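Local coordinates for protein DNA polymerase (Pyrobaculum calidifontis, PDB 5MDN) that probably catalyses the template-directed growth of DNA, adding deoxyribonucleotides from their triphosphates and releasing diphosphate, at residues L351-L354 with S355-S358; E478-R481 with A482-E486; D493-E496 with Y497-L500. One frame throughout, in Å; residues are numbered along the deposited sequence.

Overall arrangement
Three local contacts lie along three neighbouring helices. Interaction 1 ends helix 326-356, while interactions 2 and 3 belong to the consecutive helices 468-486 and 495-512, which pair as the fingers of a family B polymerase. The centres of interactions 2 and 3 are 14 Å apart, and they touch where Val483 CG1 packs 3.6 Å from Leu500 O. Interaction 1 lies 16 Å from each of the others, centre to centre, and touches neither. Arg503, further along helix 495-512, joins the set by meeting both Ser356 and Val483. Interaction 1 alone is near an annotated site: the Ser355 side chain is about 11 Å from a bound magnesium ion.

Interaction 1: L351-L354 with S355-S358; sequences LIQL and SSVS
The last turn of helix 326-356 closes between Leu351-Leu354 and Ser355-Ser358 with the backbone bond from Val357 N to Gln353 O (2.9 Å, 169° at the hydrogen), after which Val357 leaves helical geometry and Ser358 takes a positive phi. This is a helix C-terminus reinforced by a serine. Ser356 N also keeps its helical bond, to Ile352 O at 3.2 Å. The hydroxyl of Ser356 stands between its own backbone N and carbonyl carbon (chi1 61°), which turns OG back along the helix to donate to Gln353 O at 2.9 Å. That oxygen therefore accepts twice, from Val357 N almost straight ahead and from the hydroxyl well to one side. With an alanine here instead of Ser356, Gln353 O would probably be left to the Val357 amide alone and the final turn be freer to fray. Leu351, Ile352 and Leu354 are nonpolar, as their buried places require: they pack on helix 362-365, and Leu354 also reaches Met510 of helix 495-512. Ser355 is small enough for its buried position beside Pro127 and Cys128. Its polar end is satisfied just ahead of Asp363, a ligand of the bound magnesium ion, where Ser355 OG is hydrogen-bonded to Leu360 O.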
ATOM      1  N   LEU A 351       4.716  -9.880   3.252  1.00 53.57           N
ATOM      2  CA  LEU A 351       5.302  -9.055   2.201  1.00 54.22           C
ATOM      3  C   LEU A 351       6.402  -9.800   1.451  1.00 52.96           C
ATOM      4  O   LEU A 351       6.579  -9.603   0.243  1.00 52.22           O
ATOM      5  CB  LEU A 351       5.843  -7.757   2.799  1.00 55.78           C
ATOM      6  CG  LEU A 351       4.784  -6.742   3.229  1.00 58.17           C
ATOM      7  CD1 LEU A 351       5.384  -5.688   4.145  1.00 62.55           C
ATOM      8  CD2 LEU A 351       4.134  -6.100   2.016  1.00 58.55           C
ATOM      9  N   ILE A 352       7.159 -10.649   2.152  1.00 54.20           N
ATOM     10  CA  ILE A 352       8.199 -11.435   1.491  1.00 52.65           C
ATOM     11  C   ILE A 352       7.582 -12.376   0.464  1.00 52.68           C
ATOM     12  O   ILE A 352       8.097 -12.523  -0.652  1.00 53.29           O
ATOM     13  CB  ILE A 352       9.039 -12.194   2.534  1.00 52.14           C
ATOM     14  CG1 ILE A 352       9.883 -11.213   3.352  1.00 52.82           C
ATOM     15  CG2 ILE A 352       9.924 -13.234   1.865  1.00 50.38           C
ATOM     16  CD1 ILE A 352      10.684 -11.862   4.456  1.00 51.78           C
ATOM     17  N   GLN A 353       6.466 -13.018   0.817  1.00 54.65           N
ATOM     18  CA  GLN A 353       5.796 -13.900  -0.132  1.00 54.38           C
ATOM     19  C   GLN A 353       5.129 -13.102  -1.244  1.00 53.54           C
ATOM     20  O   GLN A 353       5.163 -13.506  -2.413  1.00 56.45           O
ATOM     21  CB  GLN A 353       4.776 -14.776   0.592  1.00 53.84           C
ATOM     22  CG  GLN A 353       5.379 -15.680   1.654  1.00 55.13           C
ATOM     23  CD  GLN A 353       6.431 -16.613   1.091  1.00 56.17           C
ATOM     24  OE1 GLN A 353       6.272 -17.159  -0.001  1.00 56.22           O
ATOM     25  NE2 GLN A 353       7.513 -16.804   1.837  1.00 56.61           N
ATOM     26  N   LEU A 354       4.519 -11.965  -0.901  1.00 54.26           N
ATOM     27  CA  LEU A 354       3.954 -11.091  -1.921  1.00 51.32           C
ATOM     28  C   LEU A 354       5.027 -10.521  -2.839  1.00 49.36           C
ATOM     29  O   LEU A 354       4.699 -10.018  -3.919  1.00 49.31           O
ATOM     30  CB  LEU A 354       3.163  -9.956  -1.262  1.00 51.61           C
ATOM     31  CG  LEU A 354       2.238  -9.140  -2.170  1.00 52.23           C
ATOM     32  CD1 LEU A 354       1.184 -10.041  -2.797  1.00 52.66           C
ATOM     33  CD2 LEU A 354       1.587  -7.996  -1.408  1.00 53.47           C
ATOM     34  N   SER A 355       6.296 -10.563  -2.422  1.00 50.17           N
ATOM     35  CA  SER A 355       7.394 -10.140  -3.286  1.00 49.83           C
ATOM     36  C   SER A 355       7.804 -11.244  -4.257  1.00 51.98           C
ATOM     37  O   SER A 355       8.132 -10.963  -5.415  1.00 52.44           O
ATOM     38  CB  SER A 355       8.588  -9.700  -2.441  1.00 48.34           C
ATOM     39  OG  SER A 355       9.709  -9.420  -3.260  1.00 48.57           O
ATOM     40  N   SER A 356       7.804 -12.501  -3.800  1.00 52.30           N
ATOM     41  CA  SER A 356       8.164 -13.606  -4.684  1.00 51.84           C
ATOM     42  C   SER A 356       7.046 -13.892  -5.677  1.00 51.27           C
ATOM     43  O   SER A 356       7.308 -14.230  -6.839  1.00 56.06           O
ATOM     44  CB  SER A 356       8.498 -14.852  -3.864  1.00 52.63           C
ATOM     45  OG  SER A 356       7.388 -15.270  -3.088  1.00 53.64           O
ATOM     46  N   VAL A 357       5.792 -13.750  -5.244  1.00 49.13           N
ATOM     47  CA  VAL A 357       4.710 -13.533  -6.191  1.00 52.04           C
ATOM     48  C   VAL A 357       4.796 -12.100  -6.712  1.00 54.10           C
ATOM     49  O   VAL A 357       5.472 -11.242  -6.132  1.00 61.88           O
ATOM     50  CB  VAL A 357       3.348 -13.820  -5.533  1.00 53.15           C
ATOM     51  CG1 VAL A 357       2.254 -13.953  -6.580  1.00 54.72           C
ATOM     52  CG2 VAL A 357       3.431 -15.078  -4.677  1.00 52.07           C
ATOM     53  N   SER A 358       4.160 -11.858  -7.860  1.00 52.63           N
ATOM     54  CA  SER A 358       4.150 -10.539  -8.494  1.00 53.61           C
ATOM     55  C   SER A 358       5.535 -10.151  -9.007  1.00 50.84           C
ATOM     56  O   SER A 358       5.673  -9.713 -10.153  1.00 49.81           O
ATOM     57  CB  SER A 358       3.609  -9.476  -7.529  1.00 53.35           C
ATOM     58  OG  SER A 358       4.648  -8.937  -6.733  1.00 51.10           O
TER

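Interaction 2: E478-R481 with A482-E486; sequences ELRR and AVREE
Arg480 and Arg484, one helical turn apart on helix 468-486, run side by side and stack their guanidinium groups nearly flat, with centres 4.3 Å apart and planes 14° from parallel. Both chains set CG opposite the backbone N (chi1 -171° in Arg480, -151° in Arg484) and stay extended as far as NE, which carries the two groups out in the same direction. The overlap is offset: Arg480 NH2 sits over one face of Arg484, toward its rim, 3.1 Å from Arg484 NH1. Arg484 N donates to Arg480 O at 2.7 Å in a regular helical bond. Val483 is buried against Leu500 and Arg503 of helix 495-512, its compact branched side chain fitting between the two helices, and Leu479 packs against Leu507. Ala482 and Arg481 are exposed. Each cation of the stack also has a partner outside it, which probably helps to hold the pair: Arg484 NH2 has a salt bridge to Glu586, and Arg480 NH2 a weak hydrogen bond to Gln504. The paired cations, with Arg480 also touching Lys508, are consistent with the fingers surface that meets the incoming triphosphate in family B relatives.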
ATOM      1  N   GLU A 478      -3.275 -23.073  -9.641  1.00 60.63           N
ATOM      2  CA  GLU A 478      -2.518 -24.314  -9.507  1.00 64.13           C
ATOM      3  C   GLU A 478      -1.409 -24.174  -8.470  1.00 59.99           C
ATOM      4  O   GLU A 478      -1.218 -25.057  -7.627  1.00 55.76           O
ATOM      5  CB  GLU A 478      -1.932 -24.720 -10.858  1.00 72.44           C
ATOM      6  CG  GLU A 478      -1.494 -26.176 -10.931  1.00 77.26           C
ATOM      7  CD  GLU A 478      -0.946 -26.551 -12.297  1.00 84.35           C
ATOM      8  OE1 GLU A 478      -0.191 -25.741 -12.876  1.00 83.89           O
ATOM      9  OE2 GLU A 478      -1.263 -27.655 -12.785  1.00 91.62           O
ATOM     10  N   LEU A 479      -0.647 -23.076  -8.537  1.00 61.27           N
ATOM     11  CA  LEU A 479       0.413 -22.833  -7.561  1.00 61.67           C
ATOM     12  C   LEU A 479      -0.130 -22.862  -6.137  1.00 60.22           C
ATOM     13  O   LEU A 479       0.439 -23.517  -5.257  1.00 61.92           O
ATOM     14  CB  LEU A 479       1.090 -21.492  -7.840  1.00 63.64           C
ATOM     15  CG  LEU A 479       2.024 -21.377  -9.043  1.00 64.52           C
ATOM     16  CD1 LEU A 479       2.467 -19.932  -9.192  1.00 63.30           C
ATOM     17  CD2 LEU A 479       3.220 -22.301  -8.898  1.00 66.24           C
ATOM     18  N   ARG A 480      -1.236 -22.155  -5.896  1.00 60.71           N
ATOM     19  CA  ARG A 480      -1.820 -22.123  -4.559  1.00 63.77           C
ATOM     20  C   ARG A 480      -2.334 -23.495  -4.144  1.00 66.99           C
ATOM     21  O   ARG A 480      -2.123 -23.924  -3.005  1.00 67.47           O
ATOM     22  CB  ARG A 480      -2.947 -21.093  -4.509  1.00 63.02           C
ATOM     23  CG  ARG A 480      -3.480 -20.818  -3.118  1.00 62.34           C
ATOM     24  CD  ARG A 480      -4.749 -19.992  -3.190  1.00 63.88           C
ATOM     25  NE  ARG A 480      -5.513 -20.050  -1.947  1.00 63.50           N
ATOM     26  CZ  ARG A 480      -6.745 -19.572  -1.807  1.00 62.83           C
ATOM     27  NH1 ARG A 480      -7.363 -19.009  -2.836  1.00 65.11           N
ATOM     28  NH2 ARG A 480      -7.363 -19.665  -0.638  1.00 64.97           N
ATOM     29  N   ARG A 481      -3.026 -24.187  -5.052  1.00 65.00           N
ATOM     30  CA  ARG A 481      -3.540 -25.520  -4.748  1.00 67.71           C
ATOM     31  C   ARG A 481      -2.418 -26.471  -4.350  1.00 64.07           C
ATOM     32  O   ARG A 481      -2.597 -27.321  -3.470  1.00 67.15           O
ATOM     33  CB  ARG A 481      -4.314 -26.060  -5.950  1.00 73.50           C
ATOM     34  CG  ARG A 481      -5.192 -27.264  -5.651  1.00 78.71           C
ATOM     35  CD  ARG A 481      -6.488 -27.171  -6.439  1.00 82.32           C
ATOM     36  NE  ARG A 481      -6.250 -27.144  -7.879  1.00 88.51           N
ATOM     37  CZ  ARG A 481      -7.053 -26.551  -8.757  1.00 94.72           C
ATOM     38  NH1 ARG A 481      -8.144 -25.923  -8.341  1.00 95.39           N
ATOM     39  NH2 ARG A 481      -6.759 -26.578 -10.051  1.00 93.16           N
ATOM     40  N   ALA A 482      -1.253 -26.345  -4.988  1.00 68.66           N
ATOM     41  CA  ALA A 482      -0.117 -27.190  -4.635  1.00 66.75           C
ATOM     42  C   ALA A 482       0.453 -26.801  -3.277  1.00 68.66           C
ATOM     43  O   ALA A 482       0.759 -27.667  -2.448  1.00 67.48           O
ATOM     44  CB  ALA A 482       0.958 -27.100  -5.719  1.00 64.16           C
ATOM     45  N   VAL A 483       0.619 -25.498  -3.037  1.00 71.65           N
ATOM     46  CA  VAL A 483       1.116 -25.027  -1.746  1.00 71.72           C
ATOM     47  C   VAL A 483       0.148 -25.407  -0.631  1.00 72.16           C
ATOM     48  O   VAL A 483       0.561 -25.842   0.450  1.00 73.25           O
ATOM     49  CB  VAL A 483       1.365 -23.508  -1.789  1.00 70.69           C
ATOM     50  CG1 VAL A 483       1.625 -22.965  -0.390  1.00 68.66           C
ATOM     51  CG2 VAL A 483       2.530 -23.186  -2.713  1.00 71.88           C
ATOM     52  N   ARG A 484      -1.155 -25.252  -0.881  1.00 71.12           N
ATOM     53  CA  ARG A 484      -2.151 -25.441   0.170  1.00 72.46           C
ATOM     54  C   ARG A 484      -2.201 -26.885   0.657  1.00 74.71           C
ATOM     55  O   ARG A 484      -2.422 -27.123   1.851  1.00 76.50           O
ATOM     56  CB  ARG A 484      -3.522 -25.001  -0.342  1.00 72.89           C
ATOM     57  CG  ARG A 484      -4.469 -24.488   0.725  1.00 76.67           C
ATOM     58  CD  ARG A 484      -5.679 -23.837   0.074  1.00 79.42           C
ATOM     59  NE  ARG A 484      -6.681 -23.409   1.045  1.00 81.64           N
ATOM     60  CZ  ARG A 484      -7.844 -22.856   0.716  1.00 84.29           C
ATOM     61  NH1 ARG A 484      -8.149 -22.665  -0.560  1.00 84.95           N
ATOM     62  NH2 ARG A 484      -8.700 -22.490   1.661  1.00 85.54           N
ATOM     63  N   GLU A 485      -1.998 -27.858  -0.232  1.00 78.88           N
ATOM     64  CA  GLU A 485      -1.982 -29.249   0.208  1.00 82.21           C
ATOM     65  C   GLU A 485      -0.680 -29.603   0.917  1.00 85.14           C
ATOM     66  O   GLU A 485      -0.682 -30.447   1.820  1.00 86.59           O
ATOM     67  CB  GLU A 485      -2.223 -30.195  -0.973  1.00 81.90           C
ATOM     68  CG  GLU A 485      -1.019 -30.435  -1.870  1.00 86.52           C
ATOM     69  CD  GLU A 485      -1.201 -31.648  -2.764  1.00 92.43           C
ATOM     70  OE1 GLU A 485      -1.391 -32.759  -2.225  1.00 96.23           O
ATOM     71  OE2 GLU A 485      -1.151 -31.492  -4.003  1.00 96.38           O
ATOM     72  N   GLU A 486       0.436 -28.982   0.521  1.00 84.36           N
ATOM     73  CA  GLU A 486       1.692 -29.192   1.229  1.00 82.88           C
ATOM     74  C   GLU A 486       1.626 -28.686   2.663  1.00 86.44           C
ATOM     75  O   GLU A 486       2.416 -29.132   3.504  1.00 88.05           O
ATOM     76  CB  GLU A 486       2.836 -28.504   0.482  1.00 80.89           C
ATOM     77  CG  GLU A 486       4.213 -29.117   0.716  1.00 83.55           C
ATOM     78  CD  GLU A 486       4.498 -30.308  -0.186  1.00 87.54           C
ATOM     79  OE1 GLU A 486       3.547 -31.037  -0.543  1.00 87.87           O
ATOM     80  OE2 GLU A 486       5.678 -30.509  -0.545  1.00 87.81           O
TER

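Interaction 3: D493-E496 with Y497-L500; sequences DSPE and YRLL
Ser494 and Tyr497 open helix 495-512 with a capping bond: Tyr497 N gives its hydrogen to Ser494 OG at 2.9 Å. With chi1 at 63° the hydroxyl leans toward the first turn, where it takes up an amide that has no helical carbonyl before it. Ser494 OG is also hydrogen-bonded to Pro491 O, and the buried serine is small enough to fit there. This cap, with two bonds on one buried hydroxyl, is the well-packed part of the contact. The regular bonds begin with Arg498 N to Ser494 O at 3.2 Å. Leu499 N follows with a bond to Pro495 O at 3.1 Å, while the nonpolar side chain of Leu499 packs against Phe159 and Pro160.

The solvent side is looser and made of charge. Arg498 starts out extended, then bends at chi3 (-138°), which folds its guanidinium back over the start of the helix, one face above Ser494 O. From there Arg498 NH2 forms a salt bridge with Asp493 OD1 at 2.6 Å. The acceptor lies in the guanidinium plane, but the carboxylate is turned 90° to it, so the two groups meet through one oxygen and one nitrogen instead of a paired, two-pronged grip. Asp493 and the nearby Glu496 place negative charge where the helix dipole is positive, which probably favours this end. Pro495, lacking an amide hydrogen, suits the first helical position, where no bond is required of it. Together these features make a classic serine N-cap followed by proline, starting the second fingers helix of a family B polymerase.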
ATOM      1  N   ASP A 493       0.378 -25.358  13.892  1.00 99.16           N
ATOM      2  CA  ASP A 493       1.063 -24.413  14.771  1.00103.35           C
ATOM      3  C   ASP A 493       2.580 -24.527  14.637  1.00103.84           C
ATOM      4  O   ASP A 493       3.318 -24.422  15.618  1.00 93.24           O
ATOM      5  CB  ASP A 493       0.647 -24.604  16.229  1.00105.50           C
ATOM      6  CG  ASP A 493       0.858 -23.344  17.070  1.00107.25           C
ATOM      7  OD1 ASP A 493       1.635 -22.462  16.645  1.00110.21           O
ATOM      8  OD2 ASP A 493       0.245 -23.234  18.154  1.00103.72           O
ATOM      9  N   SER A 494       3.065 -24.752  13.429  1.00 98.68           N
ATOM     10  CA  SER A 494       4.495 -24.832  13.199  1.00 98.03           C
ATOM     11  C   SER A 494       4.981 -23.597  12.454  1.00 96.90           C
ATOM     12  O   SER A 494       4.193 -22.906  11.800  1.00 99.74           O
ATOM     13  CB  SER A 494       4.849 -26.089  12.394  1.00 96.10           C
ATOM     14  OG  SER A 494       4.261 -26.045  11.108  1.00 93.44           O
ATOM     15  N   PRO A 495       6.277 -23.283  12.530  1.00 99.17           N
ATOM     16  CA  PRO A 495       6.803 -22.227  11.649  1.00 97.10           C
ATOM     17  C   PRO A 495       6.657 -22.575  10.179  1.00 94.65           C
ATOM     18  O   PRO A 495       6.341 -21.702   9.364  1.00 93.18           O
ATOM     19  CB  PRO A 495       8.274 -22.112  12.076  1.00 93.75           C
ATOM     20  CG  PRO A 495       8.584 -23.405  12.756  1.00 93.44           C
ATOM     21  CD  PRO A 495       7.313 -23.808  13.439  1.00 97.47           C
ATOM     22  N   GLU A 496       6.873 -23.844   9.824  1.00 93.13           N
ATOM     23  CA  GLU A 496       6.767 -24.262   8.431  1.00 89.71           C
ATOM     24  C   GLU A 496       5.339 -24.152   7.906  1.00 84.23           C
ATOM     25  O   GLU A 496       5.139 -23.944   6.704  1.00 84.19           O
ATOM     26  CB  GLU A 496       7.277 -25.697   8.286  1.00 93.99           C
ATOM     27  CG  GLU A 496       8.754 -25.872   8.612  1.00 98.85           C
ATOM     28  CD  GLU A 496       9.004 -26.152  10.084  1.00100.31           C
ATOM     29  OE1 GLU A 496       8.042 -26.089  10.877  1.00 98.58           O
ATOM     30  OE2 GLU A 496      10.166 -26.432  10.449  1.00100.50           O
ATOM     31  N   TYR A 497       4.337 -24.293   8.780  1.00 88.32           N
ATOM     32  CA  TYR A 497       2.951 -24.151   8.340  1.00 83.82           C
ATOM     33  C   TYR A 497       2.594 -22.689   8.102  1.00 80.56           C
ATOM     34  O   TYR A 497       1.949 -22.357   7.100  1.00 77.91           O
ATOM     35  CB  TYR A 497       2.003 -24.773   9.371  1.00 83.39           C
ATOM     36  CG  TYR A 497       0.540 -24.755   8.966  1.00 80.04           C
ATOM     37  CD1 TYR A 497      -0.281 -23.677   9.281  1.00 78.66           C
ATOM     38  CD2 TYR A 497      -0.019 -25.822   8.275  1.00 78.43           C
ATOM     39  CE1 TYR A 497      -1.614 -23.661   8.911  1.00 79.43           C
ATOM     40  CE2 TYR A 497      -1.353 -25.814   7.901  1.00 80.94           C
ATOM     41  CZ  TYR A 497      -2.145 -24.733   8.222  1.00 82.76           C
ATOM     42  OH  TYR A 497      -3.471 -24.725   7.851  1.00 88.66           O
ATOM     43  N   ARG A 498       2.999 -21.803   9.016  1.00 76.83           N
ATOM     44  CA  ARG A 498       2.650 -20.391   8.897  1.00 81.83           C
ATOM     45  C   ARG A 498       3.294 -19.766   7.666  1.00 80.98           C
ATOM     46  O   ARG A 498       2.696 -18.902   7.012  1.00 83.69           O
ATOM     47  CB  ARG A 498       3.058 -19.651  10.169  1.00 87.38           C
ATOM     48  CG  ARG A 498       2.225 -20.048  11.376  1.00 94.46           C
ATOM     49  CD  ARG A 498       2.647 -19.316  12.637  1.00 97.47           C
ATOM     50  NE  ARG A 498       2.679 -20.213  13.789  1.00 98.72           N
ATOM     51  CZ  ARG A 498       3.786 -20.726  14.315  1.00101.15           C
ATOM     52  NH1 ARG A 498       4.971 -20.430  13.800  1.00101.23           N
ATOM     53  NH2 ARG A 498       3.707 -21.533  15.363  1.00102.96           N
ATOM     54  N   LEU A 499       4.519 -20.183   7.343  1.00 81.10           N
ATOM     55  CA  LEU A 499       5.179 -19.675   6.147  1.00 79.40           C
ATOM     56  C   LEU A 499       4.422 -20.087   4.892  1.00 75.41           C
ATOM     57  O   LEU A 499       4.235 -19.278   3.976  1.00 76.51           O
ATOM     58  CB  LEU A 499       6.621 -20.175   6.092  1.00 81.11           C
ATOM     59  CG  LEU A 499       7.614 -19.483   7.023  1.00 83.55           C
ATOM     60  CD1 LEU A 499       8.637 -20.485   7.495  1.00 85.62           C
ATOM     61  CD2 LEU A 499       8.294 -18.331   6.308  1.00 83.10           C
ATOM     62  N   LEU A 500       3.983 -21.347   4.832  1.00 72.01           N
ATOM     63  CA  LEU A 500       3.199 -21.816   3.694  1.00 69.81           C
ATOM     64  C   LEU A 500       1.828 -21.153   3.632  1.00 70.14           C
ATOM     65  O   LEU A 500       1.297 -20.932   2.538  1.00 70.66           O
ATOM     66  CB  LEU A 500       3.045 -23.335   3.767  1.00 69.61           C
ATOM     67  CG  LEU A 500       4.239 -24.159   3.281  1.00 69.35           C
ATOM     68  CD1 LEU A 500       4.034 -25.637   3.585  1.00 67.81           C
ATOM     69  CD2 LEU A 500       4.492 -23.942   1.796  1.00 69.66           C
TER